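Long-range contacts in GNA33 (Neisseria gonorrhoeae FA 1090, PDB 2G5D), which probably cleaves the (1->4)-beta-glycosidic bond between N-acetylmuramic acid and N-acetylglucosamine in peptidoglycan, acting from the chain ends and leaving a 1,6-anhydro sugar: residues A[181-185]-A[202-207]; A[25-29]-A[414-418]; A[107-111]-A[381-385]; A[37-42]-A[344-348]. All coordinates share one frame; numbering follows the deposited sequence.

Interaction 1 of 4, residues A[181-185]-A[202-207]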
loop_
_atom_site.group_PDB
_atom_site.type_symbol
_atom_site.label_atom_id
_atom_site.label_comp_id
_atom_site.label_asym_id
_atom_site.label_seq_id
_atom_site.Cartn_x
_atom_site.Cartn_y
_atom_site.Cartn_z
ATOM N N THR A 181 -29.944 15.386 12.318
ATOM C CA THR A 181 -29.779 15.529 13.849
ATOM C C THR A 181 -28.652 16.572 14.166
ATOM O O THR A 181 -28.788 17.374 15.123
ATOM C CB THR A 181 -29.423 14.113 14.515
ATOM O OG1 THR A 181 -29.482 14.212 15.986
ATOM C CG2 THR A 181 -28.020 13.541 14.070
ATOM N N HIS A 182 -27.564 16.561 13.360
ATOM C CA HIS A 182 -26.491 17.577 13.457
ATOM C C HIS A 182 -26.219 18.229 12.097
ATOM O O HIS A 182 -26.383 17.588 11.058
ATOM C CB HIS A 182 -25.190 16.947 13.972
ATOM C CG HIS A 182 -25.210 16.619 15.435
ATOM N ND1 HIS A 182 -25.875 15.523 15.945
ATOM C CD2 HIS A 182 -24.615 17.223 16.492
ATOM C CE1 HIS A 182 -25.702 15.475 17.256
ATOM N NE2 HIS A 182 -24.943 16.496 17.613
ATOM N N THR A 183 -25.788 19.489 12.104
ATOM C CA THR A 183 -25.445 20.201 10.865
ATOM C C THR A 183 -23.960 20.069 10.546
ATOM O O THR A 183 -23.127 20.065 11.455
ATOM C CB THR A 183 -25.767 21.713 10.947
ATOM O OG1 THR A 183 -24.871 22.343 11.874
ATOM C CG2 THR A 183 -27.224 21.958 11.373
ATOM N N ALA A 184 -23.628 19.989 9.259
ATOM C CA ALA A 184 -22.227 19.896 8.827
ATOM C C ALA A 184 -21.837 21.007 7.856
ATOM O O ALA A 184 -22.553 21.278 6.888
ATOM C CB ALA A 184 -21.945 18.533 8.217
ATOM N N ASP A 185 -20.700 21.646 8.126
ATOM C CA ASP A 185 -20.191 22.719 7.273
ATOM C C ASP A 185 -19.111 22.204 6.327
ATOM O O ASP A 185 -17.934 22.151 6.692
ATOM C CB ASP A 185 -19.641 23.868 8.124
ATOM C CG ASP A 185 -19.462 25.148 7.329
ATOM O OD1 ASP A 185 -18.503 25.898 7.611
ATOM O OD2 ASP A 185 -20.277 25.403 6.419
ATOM N N PHE A 202 -19.617 14.675 16.341
ATOM C CA PHE A 202 -20.696 15.541 16.825
ATOM C C PHE A 202 -20.199 16.403 17.986
ATOM O O PHE A 202 -19.489 15.920 18.871
ATOM C CB PHE A 202 -21.912 14.724 17.280
ATOM C CG PHE A 202 -22.438 13.758 16.243
ATOM C CD1 PHE A 202 -22.403 12.384 16.475
ATOM C CD2 PHE A 202 -22.976 14.219 15.042
ATOM C CE1 PHE A 202 -22.895 11.478 15.522
ATOM C CE2 PHE A 202 -23.470 13.328 14.090
ATOM C CZ PHE A 202 -23.424 11.953 14.327
ATOM N N GLU A 203 -20.573 17.679 17.966
ATOM C CA GLU A 203 -20.208 18.632 19.016
ATOM C C GLU A 203 -21.192 19.791 18.961
ATOM O O GLU A 203 -21.183 20.577 18.007
ATOM C CB GLU A 203 -18.762 19.124 18.834
ATOM C CG GLU A 203 -18.313 20.229 19.799
ATOM C CD GLU A 203 -17.934 19.714 21.182
ATOM O OE1 GLU A 203 -17.335 18.619 21.290
ATOM O OE2 GLU A 203 -18.217 20.424 22.169
ATOM N N GLY A 204 -22.037 19.885 19.988
ATOM C CA GLY A 204 -23.139 20.843 20.010
ATOM C C GLY A 204 -24.238 20.325 19.107
ATOM O O GLY A 204 -24.724 19.208 19.293
ATOM N N SER A 205 -24.630 21.138 18.130
ATOM C CA SER A 205 -25.489 20.674 17.042
ATOM C C SER A 205 -24.717 20.782 15.727
ATOM O O SER A 205 -25.268 21.146 14.686
ATOM C CB SER A 205 -26.806 21.462 16.991
ATOM O OG SER A 205 -26.627 22.732 16.388
ATOM N N ARG A 206 -23.429 20.460 15.791
ATOM C CA ARG A 206 -22.553 20.535 14.627
ATOM C C ARG A 206 -21.841 19.218 14.341
ATOM O O ARG A 206 -21.683 18.375 15.229
ATOM C CB ARG A 206 -21.510 21.637 14.814
ATOM C CG ARG A 206 -22.051 23.064 14.812
ATOM C CD ARG A 206 -20.880 24.028 14.835
ATOM N NE ARG A 206 -21.262 25.399 14.516
ATOM C CZ ARG A 206 -20.437 26.300 13.988
ATOM N NH1 ARG A 206 -19.183 25.966 13.696
ATOM N NH2 ARG A 206 -20.871 27.531 13.741
ATOM N N PHE A 207 -21.425 19.058 13.087
ATOM C CA PHE A 207 -20.521 17.993 12.663
ATOM C C PHE A 207 -19.254 18.677 12.151
ATOM O O PHE A 207 -19.272 19.347 11.114
ATOM C CB PHE A 207 -21.176 17.143 11.569
ATOM C CG PHE A 207 -20.546 15.786 11.385
ATOM C CD1 PHE A 207 -19.642 15.555 10.345
ATOM C CD2 PHE A 207 -20.865 14.735 12.241
ATOM C CE1 PHE A 207 -19.063 14.308 10.164
ATOM C CE2 PHE A 207 -20.289 13.477 12.068
ATOM C CZ PHE A 207 -19.384 13.267 11.026
#
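His-182 and Phe-202 bring their rings together obliquely, the planes inclined at 35° and the centroids 4.3 Å apart. The phenylalanine meets one face of the imidazole near its rim, CD2 of Phe-202 standing 3.3 Å from CG of His-182, while Phe-202 CB lies over the same ring as a CH-pi donor, 3.8 Å from its centroid. The flat imidazole offers a face to Phe-202, and its CD2 comes 3.6 Å from CA of Ser-205 in the turn. Next along the strand, Thr-183 has OG1 wedged between its own N and carbonyl carbon (chi1 69°), which points the hydroxyl at Ser-205 O. That oxygen takes two bonds from one residue: Thr-183 OG1 approaches in the carbonyl plane, and Thr-183 N, also 3.1 Å away from Ser-205 O, comes from above it. Phe-207 N returns a bond to Thr-183 O. On the buried face, Ala-184 CB is small enough to lie 3.7 Å from Phe-207 CB. Gly-204, with its positive phi, helps turn the hairpin from Glu-203 to Arg-206, whose second strand pairs in parallel with 182-184 in the mixed five-stranded sheet of the MltA-specific insert domain.

Interaction 2 of 4, residues A[25-29]-A[414-418]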
loop_
_atom_site.group_PDB
_atom_site.type_symbol
_atom_site.label_atom_id
_atom_site.label_comp_id
_atom_site.label_asym_id
_atom_site.label_seq_id
_atom_site.Cartn_x
_atom_site.Cartn_y
_atom_site.Cartn_z
ATOM N N ALA A 25 -8.120 -24.302 -19.786
ATOM C CA ALA A 25 -7.331 -23.087 -19.893
ATOM C C ALA A 25 -8.019 -21.955 -20.645
ATOM O O ALA A 25 -7.797 -20.780 -20.350
ATOM C CB ALA A 25 -5.964 -23.371 -20.486
ATOM N N GLY A 26 -8.837 -22.263 -21.633
ATOM C CA GLY A 26 -9.369 -21.149 -22.421
ATOM C C GLY A 26 -8.349 -20.569 -23.393
ATOM O O GLY A 26 -7.145 -20.781 -23.256
ATOM N N ILE A 27 -8.843 -19.826 -24.373
ATOM C CA ILE A 27 -8.106 -19.584 -25.614
ATOM C C ILE A 27 -7.370 -18.245 -25.601
ATOM O O ILE A 27 -7.995 -17.207 -25.444
ATOM C CB ILE A 27 -9.077 -19.677 -26.810
ATOM C CG1 ILE A 27 -9.735 -21.061 -26.829
ATOM C CG2 ILE A 27 -8.368 -19.357 -28.158
ATOM C CD1 ILE A 27 -11.096 -21.088 -27.481
ATOM N N PRO A 28 -6.031 -18.267 -25.744
ATOM C CA PRO A 28 -5.282 -17.003 -25.688
ATOM C C PRO A 28 -5.435 -16.156 -26.954
ATOM O O PRO A 28 -5.524 -16.693 -28.063
ATOM C CB PRO A 28 -3.818 -17.445 -25.536
ATOM C CG PRO A 28 -3.792 -18.918 -25.667
ATOM C CD PRO A 28 -5.156 -19.437 -25.954
ATOM N N ASP A 29 -5.501 -14.840 -26.771
ATOM C CA ASP A 29 -5.352 -13.900 -27.872
ATOM C C ASP A 29 -3.961 -14.143 -28.453
ATOM O O ASP A 29 -3.008 -14.383 -27.696
ATOM C CB ASP A 29 -5.532 -12.467 -27.365
ATOM C CG ASP A 29 -6.956 -12.199 -26.903
ATOM O OD1 ASP A 29 -7.870 -12.329 -27.723
ATOM O OD2 ASP A 29 -7.180 -11.875 -25.728
ATOM N N ASN A 414 -6.080 -16.575 -20.058
ATOM C CA ASN A 414 -6.260 -16.646 -21.522
ATOM C C ASN A 414 -7.668 -16.245 -21.930
ATOM O O ASN A 414 -8.638 -16.815 -21.426
ATOM C CB ASN A 414 -6.048 -18.068 -22.026
ATOM C CG ASN A 414 -4.683 -18.610 -21.729
ATOM O OD1 ASN A 414 -3.708 -17.877 -21.656
ATOM N ND2 ASN A 414 -4.598 -19.922 -21.602
ATOM N N GLY A 415 -7.782 -15.279 -22.845
ATOM C CA GLY A 415 -9.086 -14.791 -23.278
ATOM C C GLY A 415 -9.486 -13.465 -22.668
ATOM O O GLY A 415 -10.200 -12.687 -23.280
ATOM N N MET A 416 -9.024 -13.199 -21.449
ATOM C CA MET A 416 -9.321 -11.934 -20.793
ATOM C C MET A 416 -8.367 -10.836 -21.286
ATOM O O MET A 416 -7.141 -10.982 -21.245
ATOM C CB MET A 416 -9.259 -12.086 -19.272
ATOM C CG MET A 416 -9.494 -10.795 -18.500
ATOM S SD MET A 416 -8.991 -10.877 -16.766
ATOM C CE MET A 416 -10.165 -12.062 -16.124
ATOM N N LYS A 417 -8.943 -9.741 -21.758
ATOM C CA LYS A 417 -8.151 -8.644 -22.275
ATOM C C LYS A 417 -7.868 -7.638 -21.173
ATOM O O LYS A 417 -8.644 -7.516 -20.227
ATOM C CB LYS A 417 -8.837 -8.002 -23.497
ATOM C CG LYS A 417 -8.717 -8.880 -24.755
ATOM C CD LYS A 417 -8.885 -8.105 -26.033
ATOM C CE LYS A 417 -10.236 -8.369 -26.659
ATOM N NZ LYS A 417 -10.265 -9.740 -27.204
ATOM N N PRO A 418 -6.740 -6.923 -21.278
ATOM C CA PRO A 418 -6.526 -5.807 -20.389
ATOM C C PRO A 418 -7.503 -4.684 -20.762
ATOM O O PRO A 418 -8.091 -4.677 -21.849
ATOM C CB PRO A 418 -5.081 -5.421 -20.666
ATOM C CG PRO A 418 -4.838 -5.863 -22.051
ATOM C CD PRO A 418 -5.643 -7.077 -22.248
HETATM O O HOH W 1 -5.624 -13.734 -24.139
#
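A chi1 of -60° sets CG of Asn-414 beside its own backbone N and swings the amide towards Gly-26, while the similar torsion of Asp-29 (-67°) turns its carboxylate towards Lys-417. The two loops meet at the surface of the beta-barrel domain, one leading towards the N-terminal strand 34-37 and the other leaving strand 403-413. Asn-414 ND2 donates to Gly-26 O over 3.2 Å, in a bent bond that reaches the oxygen from above its carbonyl plane. OD1 bonds Thr-104 OG1 on strand 103-110, and ND2 also bonds Arg-101 O at the end of helix 92-102, so both ends of the amide are used and its rotation is well defined. Pro-28 lies alongside, pointing the same way, with its CB 3.9 Å from Asn-414 OD1; its rigid ring suits an extended chain. Glycine suits 26 and 415: phi is positive at both, and the room a side chain would take lies against Asn-414 O and Ile-27 O respectively. At the other end Lys-417, its chain bent at chi3 and chi4, crosses Asp-29 and forms a long salt bridge, NZ to OD1 3.6 Å, while CG of Lys-417 touches OD2 of Asp-29 at 3.5 Å. Between the backbones sits one water: it accepts from Gly-415 N at 3.0 Å and from Asp-29 N, and donates to Asp-29 OD2 at 2.9 Å.

Interaction 3 of 4, residues A[107-111]-A[381-385]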
loop_
_atom_site.group_PDB
_atom_site.type_symbol
_atom_site.label_atom_id
_atom_site.label_comp_id
_atom_site.label_asym_id
_atom_site.label_seq_id
_atom_site.Cartn_x
_atom_site.Cartn_y
_atom_site.Cartn_z
ATOM N N GLN A 107 2.456 -7.110 -22.827
ATOM C CA GLN A 107 3.463 -6.059 -22.634
ATOM C C GLN A 107 2.787 -4.678 -22.606
ATOM O O GLN A 107 1.910 -4.391 -23.428
ATOM C CB GLN A 107 4.511 -6.120 -23.732
ATOM C CG GLN A 107 5.600 -5.102 -23.518
ATOM C CD GLN A 107 6.788 -5.305 -24.433
ATOM O OE1 GLN A 107 6.626 -5.497 -25.639
ATOM N NE2 GLN A 107 7.997 -5.237 -23.864
ATOM N N VAL A 108 3.196 -3.843 -21.657
ATOM C CA VAL A 108 2.508 -2.579 -21.369
ATOM C C VAL A 108 3.332 -1.380 -21.851
ATOM O O VAL A 108 4.512 -1.238 -21.488
ATOM C CB VAL A 108 2.155 -2.441 -19.849
ATOM C CG1 VAL A 108 1.381 -1.123 -19.585
ATOM C CG2 VAL A 108 1.328 -3.649 -19.352
ATOM N N ALA A 109 2.727 -0.561 -22.713
ATOM C CA ALA A 109 3.298 0.747 -23.041
ATOM C C ALA A 109 2.397 1.854 -22.523
ATOM O O ALA A 109 1.186 1.821 -22.714
ATOM C CB ALA A 109 3.549 0.898 -24.549
ATOM N N GLY A 110 2.999 2.818 -21.834
ATOM C CA GLY A 110 2.317 4.032 -21.404
ATOM C C GLY A 110 2.813 5.229 -22.186
ATOM O O GLY A 110 3.991 5.600 -22.106
ATOM N N ASN A 111 1.902 5.848 -22.935
ATOM C CA ASN A 111 2.215 7.057 -23.702
ATOM C C ASN A 111 3.433 6.879 -24.620
ATOM O O ASN A 111 4.332 7.727 -24.665
ATOM C CB ASN A 111 2.382 8.242 -22.746
ATOM C CG ASN A 111 1.130 8.505 -21.940
ATOM O OD1 ASN A 111 0.033 8.591 -22.498
ATOM N ND2 ASN A 111 1.279 8.630 -20.625
ATOM N N GLY A 381 0.004 5.761 -13.694
ATOM C CA GLY A 381 0.590 5.449 -15.004
ATOM C C GLY A 381 0.531 3.986 -15.404
ATOM O O GLY A 381 0.432 3.083 -14.547
ATOM N N ALA A 382 0.568 3.753 -16.716
ATOM C CA ALA A 382 0.521 2.392 -17.275
ATOM C C ALA A 382 1.684 1.479 -16.805
ATOM O O ALA A 382 1.462 0.307 -16.445
ATOM C CB ALA A 382 0.448 2.451 -18.792
ATOM N N VAL A 383 2.902 2.023 -16.844
ATOM C CA VAL A 383 4.110 1.346 -16.374
ATOM C C VAL A 383 4.609 2.034 -15.095
ATOM O O VAL A 383 5.402 2.977 -15.138
ATOM C CB VAL A 383 5.252 1.282 -17.458
ATOM C CG1 VAL A 383 6.349 0.327 -17.018
ATOM C CG2 VAL A 383 4.712 0.880 -18.857
ATOM N N ARG A 384 4.125 1.552 -13.954
ATOM C CA ARG A 384 4.391 2.180 -12.656
ATOM C C ARG A 384 4.150 1.170 -11.528
ATOM O O ARG A 384 3.015 0.767 -11.290
ATOM C CB ARG A 384 3.524 3.447 -12.488
ATOM C CG ARG A 384 3.816 4.320 -11.246
ATOM C CD ARG A 384 5.201 4.974 -11.279
ATOM N NE ARG A 384 5.421 5.654 -10.013
ATOM C CZ ARG A 384 6.034 5.112 -8.969
ATOM N NH1 ARG A 384 6.556 3.884 -9.048
ATOM N NH2 ARG A 384 6.149 5.815 -7.855
ATOM N N VAL A 385 5.222 0.773 -10.838
ATOM C CA VAL A 385 5.123 -0.243 -9.768
ATOM C C VAL A 385 5.762 0.166 -8.427
ATOM O O VAL A 385 6.934 0.546 -8.359
ATOM C CB VAL A 385 5.723 -1.637 -10.219
ATOM C CG1 VAL A 385 5.555 -2.707 -9.088
ATOM C CG2 VAL A 385 5.060 -2.120 -11.527
#
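Apolar packing joins Val-108 and Gly-110, near the end of strand 103-110, to Ala-382 and Val-383, in the turn that leads into strand 384-391. Val-108 supplies the broadest apolar surface on its side. With CG1 opposite the backbone N (chi1 -178°), that methyl reaches across to CB of Ala-382 at 3.8 Å and to CG2 of Val-383 at 4.0 Å, and it also lies 3.5 Å from the carbonyl O of Ala-382. One methyl therefore bridges two consecutive residues of the turn. Val-383 answers with its CG2 branch, which lies 3.4 Å from Val-108 O and extends over the peptide towards Gly-110 N. The two strands are not direct partners here: in the beta barrel of this domain, which the family relates to the double-psi barrels, each is flanked by other strands. Strand 403-413 pairs with 103-110, and its Val-408 touches both Val-108 and Val-383, adding to the same apolar patch, while the backbone of Val-383 is bonded to that of Thr-117. Branched valines suit such a place because they fill space without polar needs. Gly-110 and Ala-382 meet where room is short: lacking a side chain, the glycine lets CB of Ala-382 settle 3.6 Å from its CA. The methyl of Ala-382 also touches Ala-40 of the neighbouring strand, and Tyr-346 packs against the same residue.

Interaction 4 of 4, residues A[37-42]-A[344-348]; sequences GGGAVY and RHYIT
A tight type I' beta turn, Gly-37 to Ala-40, closes the hairpin of strands 34-37 and 40-44 and receives Tyr-346 from the loop after strand 339-342. The phenol OH of Tyr-346 donates to Gly-38 O at 2.6 Å, arriving in the carbonyl plane on a lone pair with a C=O...O angle of 134°. Glycine suits positions 38 and 39, whose positive phi values the turn requires, and at 38 the absence of a side chain leaves room for the phenol beside the backbone. The tyrosine ring also passes the methyl of Ala-40, CB lying 3.6 Å from CD2 of Tyr-346; the small methyl fits close beside the ring. Loop 344-348 belongs to the 3D domain, whose family is grouped with the double-psi beta barrels. A second tyrosine works in the opposite sense. On strand 40-44, a chi1 of -51° sends the Tyr-42 ring across towards this loop, where its OH donates to the carbonyl O of Tyr-346 at 2.8 Å, again in the carbonyl plane on a lone pair, here at 115°. Each tyrosine thus bonds a backbone oxygen of the other segment. The Tyr-42 hydroxyl also sits at the edge of the Tyr-346 ring, 3.7 Å from its CD2. Tyr-42 further packs on Trp-106 and Val-108 of strand 103-110. The Tyr-346 ring meets that of Tyr-420, near the C-terminus.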
loop_
_atom_site.group_PDB
_atom_site.type_symbol
_atom_site.label_atom_id
_atom_site.label_comp_id
_atom_site.label_asym_id
_atom_site.label_seq_id
_atom_site.Cartn_x
_atom_site.Cartn_y
_atom_site.Cartn_z
ATOM N N GLY A 37 -6.019 2.276 -24.770
ATOM C CA GLY A 37 -6.912 3.151 -24.032
ATOM C C GLY A 37 -6.051 3.935 -23.074
ATOM O O GLY A 37 -5.073 3.402 -22.531
ATOM N N GLY A 38 -6.377 5.212 -22.915
ATOM C CA GLY A 38 -5.737 6.081 -21.929
ATOM C C GLY A 38 -4.303 6.463 -22.225
ATOM O O GLY A 38 -3.561 6.795 -21.293
ATOM N N GLY A 39 -3.920 6.419 -23.511
ATOM C CA GLY A 39 -2.510 6.536 -23.940
ATOM C C GLY A 39 -1.722 5.224 -23.828
ATOM O O GLY A 39 -0.583 5.110 -24.317
ATOM N N ALA A 40 -2.322 4.225 -23.187
ATOM C CA ALA A 40 -1.690 2.926 -23.011
ATOM C C ALA A 40 -1.988 1.945 -24.145
ATOM O O ALA A 40 -3.078 1.956 -24.750
ATOM C CB ALA A 40 -2.036 2.303 -21.635
ATOM N N VAL A 41 -0.995 1.111 -24.437
ATOM C CA VAL A 41 -1.133 0.046 -25.442
ATOM C C VAL A 41 -0.631 -1.289 -24.864
ATOM O O VAL A 41 0.477 -1.391 -24.354
ATOM C CB VAL A 41 -0.444 0.427 -26.808
ATOM C CG1 VAL A 41 -0.537 -0.707 -27.819
ATOM C CG2 VAL A 41 -1.070 1.676 -27.408
ATOM N N TYR A 42 -1.483 -2.307 -24.911
ATOM C CA TYR A 42 -1.122 -3.632 -24.402
ATOM C C TYR A 42 -0.942 -4.599 -25.570
ATOM O O TYR A 42 -1.810 -4.683 -26.423
ATOM C CB TYR A 42 -2.224 -4.161 -23.498
ATOM C CG TYR A 42 -2.701 -3.228 -22.400
ATOM C CD1 TYR A 42 -3.715 -2.320 -22.647
ATOM C CD2 TYR A 42 -2.182 -3.308 -21.095
ATOM C CE1 TYR A 42 -4.191 -1.468 -21.668
ATOM C CE2 TYR A 42 -2.669 -2.452 -20.077
ATOM C CZ TYR A 42 -3.690 -1.539 -20.387
ATOM O OH TYR A 42 -4.215 -0.669 -19.464
ATOM N N ARG A 344 -4.759 1.212 -11.085
ATOM C CA ARG A 344 -5.915 0.435 -11.545
ATOM C C ARG A 344 -6.628 0.979 -12.784
ATOM O O ARG A 344 -7.509 0.319 -13.333
ATOM C CB ARG A 344 -6.922 0.290 -10.421
ATOM C CG ARG A 344 -6.523 -0.709 -9.367
ATOM C CD ARG A 344 -7.654 -0.860 -8.375
ATOM N NE ARG A 344 -8.691 -1.717 -8.943
ATOM C CZ ARG A 344 -9.773 -2.120 -8.290
ATOM N NH1 ARG A 344 -9.971 -1.742 -7.034
ATOM N NH2 ARG A 344 -10.651 -2.916 -8.897
ATOM N N HIS A 345 -6.273 2.185 -13.203
ATOM C CA HIS A 345 -6.688 2.689 -14.501
ATOM C C HIS A 345 -6.147 1.797 -15.588
ATOM O O HIS A 345 -6.722 1.726 -16.676
ATOM C CB HIS A 345 -6.152 4.100 -14.737
ATOM C CG HIS A 345 -6.837 5.162 -13.933
ATOM N ND1 HIS A 345 -8.206 5.259 -13.846
ATOM C CD2 HIS A 345 -6.339 6.205 -13.223
ATOM C CE1 HIS A 345 -8.527 6.302 -13.097
ATOM N NE2 HIS A 345 -7.413 6.894 -12.709
ATOM N N TYR A 346 -5.023 1.140 -15.282
ATOM C CA TYR A 346 -4.206 0.453 -16.278
ATOM C C TYR A 346 -4.021 -1.046 -16.014
ATOM O O TYR A 346 -4.030 -1.845 -16.966
ATOM C CB TYR A 346 -2.862 1.185 -16.464
ATOM C CG TYR A 346 -3.038 2.581 -17.064
ATOM C CD1 TYR A 346 -2.826 3.725 -16.298
ATOM C CD2 TYR A 346 -3.487 2.752 -18.381
ATOM C CE1 TYR A 346 -3.023 5.010 -16.834
ATOM C CE2 TYR A 346 -3.683 4.026 -18.928
ATOM C CZ TYR A 346 -3.441 5.150 -18.150
ATOM O OH TYR A 346 -3.620 6.414 -18.675
ATOM N N ILE A 347 -3.871 -1.423 -14.742
ATOM C CA ILE A 347 -3.594 -2.817 -14.351
ATOM C C ILE A 347 -4.803 -3.418 -13.654
ATOM O O ILE A 347 -5.397 -2.788 -12.782
ATOM C CB ILE A 347 -2.340 -2.962 -13.395
ATOM C CG1 ILE A 347 -1.094 -2.265 -13.982
ATOM C CG2 ILE A 347 -2.081 -4.449 -13.029
ATOM C CD1 ILE A 347 -0.735 -2.655 -15.411
ATOM N N THR A 348 -5.169 -4.630 -14.078
ATOM C CA THR A 348 -6.282 -5.355 -13.486
ATOM C C THR A 348 -5.830 -5.828 -12.099
ATOM O O THR A 348 -4.754 -6.413 -11.962
ATOM C CB THR A 348 -6.731 -6.529 -14.396
ATOM O OG1 THR A 348 -7.092 -6.011 -15.687
ATOM C CG2 THR A 348 -7.944 -7.234 -13.802
#

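Interactions 2, 3 and 4 share the beta-barrel part of the molecule, whereas interaction 1 lies in the insert domain, its centre about 43 Å or more from theirs. Interactions 3 and 4 are neighbours, centres about 7 Å apart: strands 103-110 and 40-44 pair through backbone hydrogen bonds of Ala-109 with Val-41, continued by Asn-111 with Gly-39. Interaction 2 touches interaction 4 alone, Pro-418 packing on Tyr-42. The chemistry follows position. The partly buried contact 107-111/381-385 rests on apolar side chains, with no polar bond between the segments; 37-42/344-348, also partly buried, adds two tyrosine hydroxyls. At the surface, interaction 2 uses an amide, a water and a salt bridge, and interaction 1 parallel strand pairing, a threonine hydroxyl bond and an oblique ring pair.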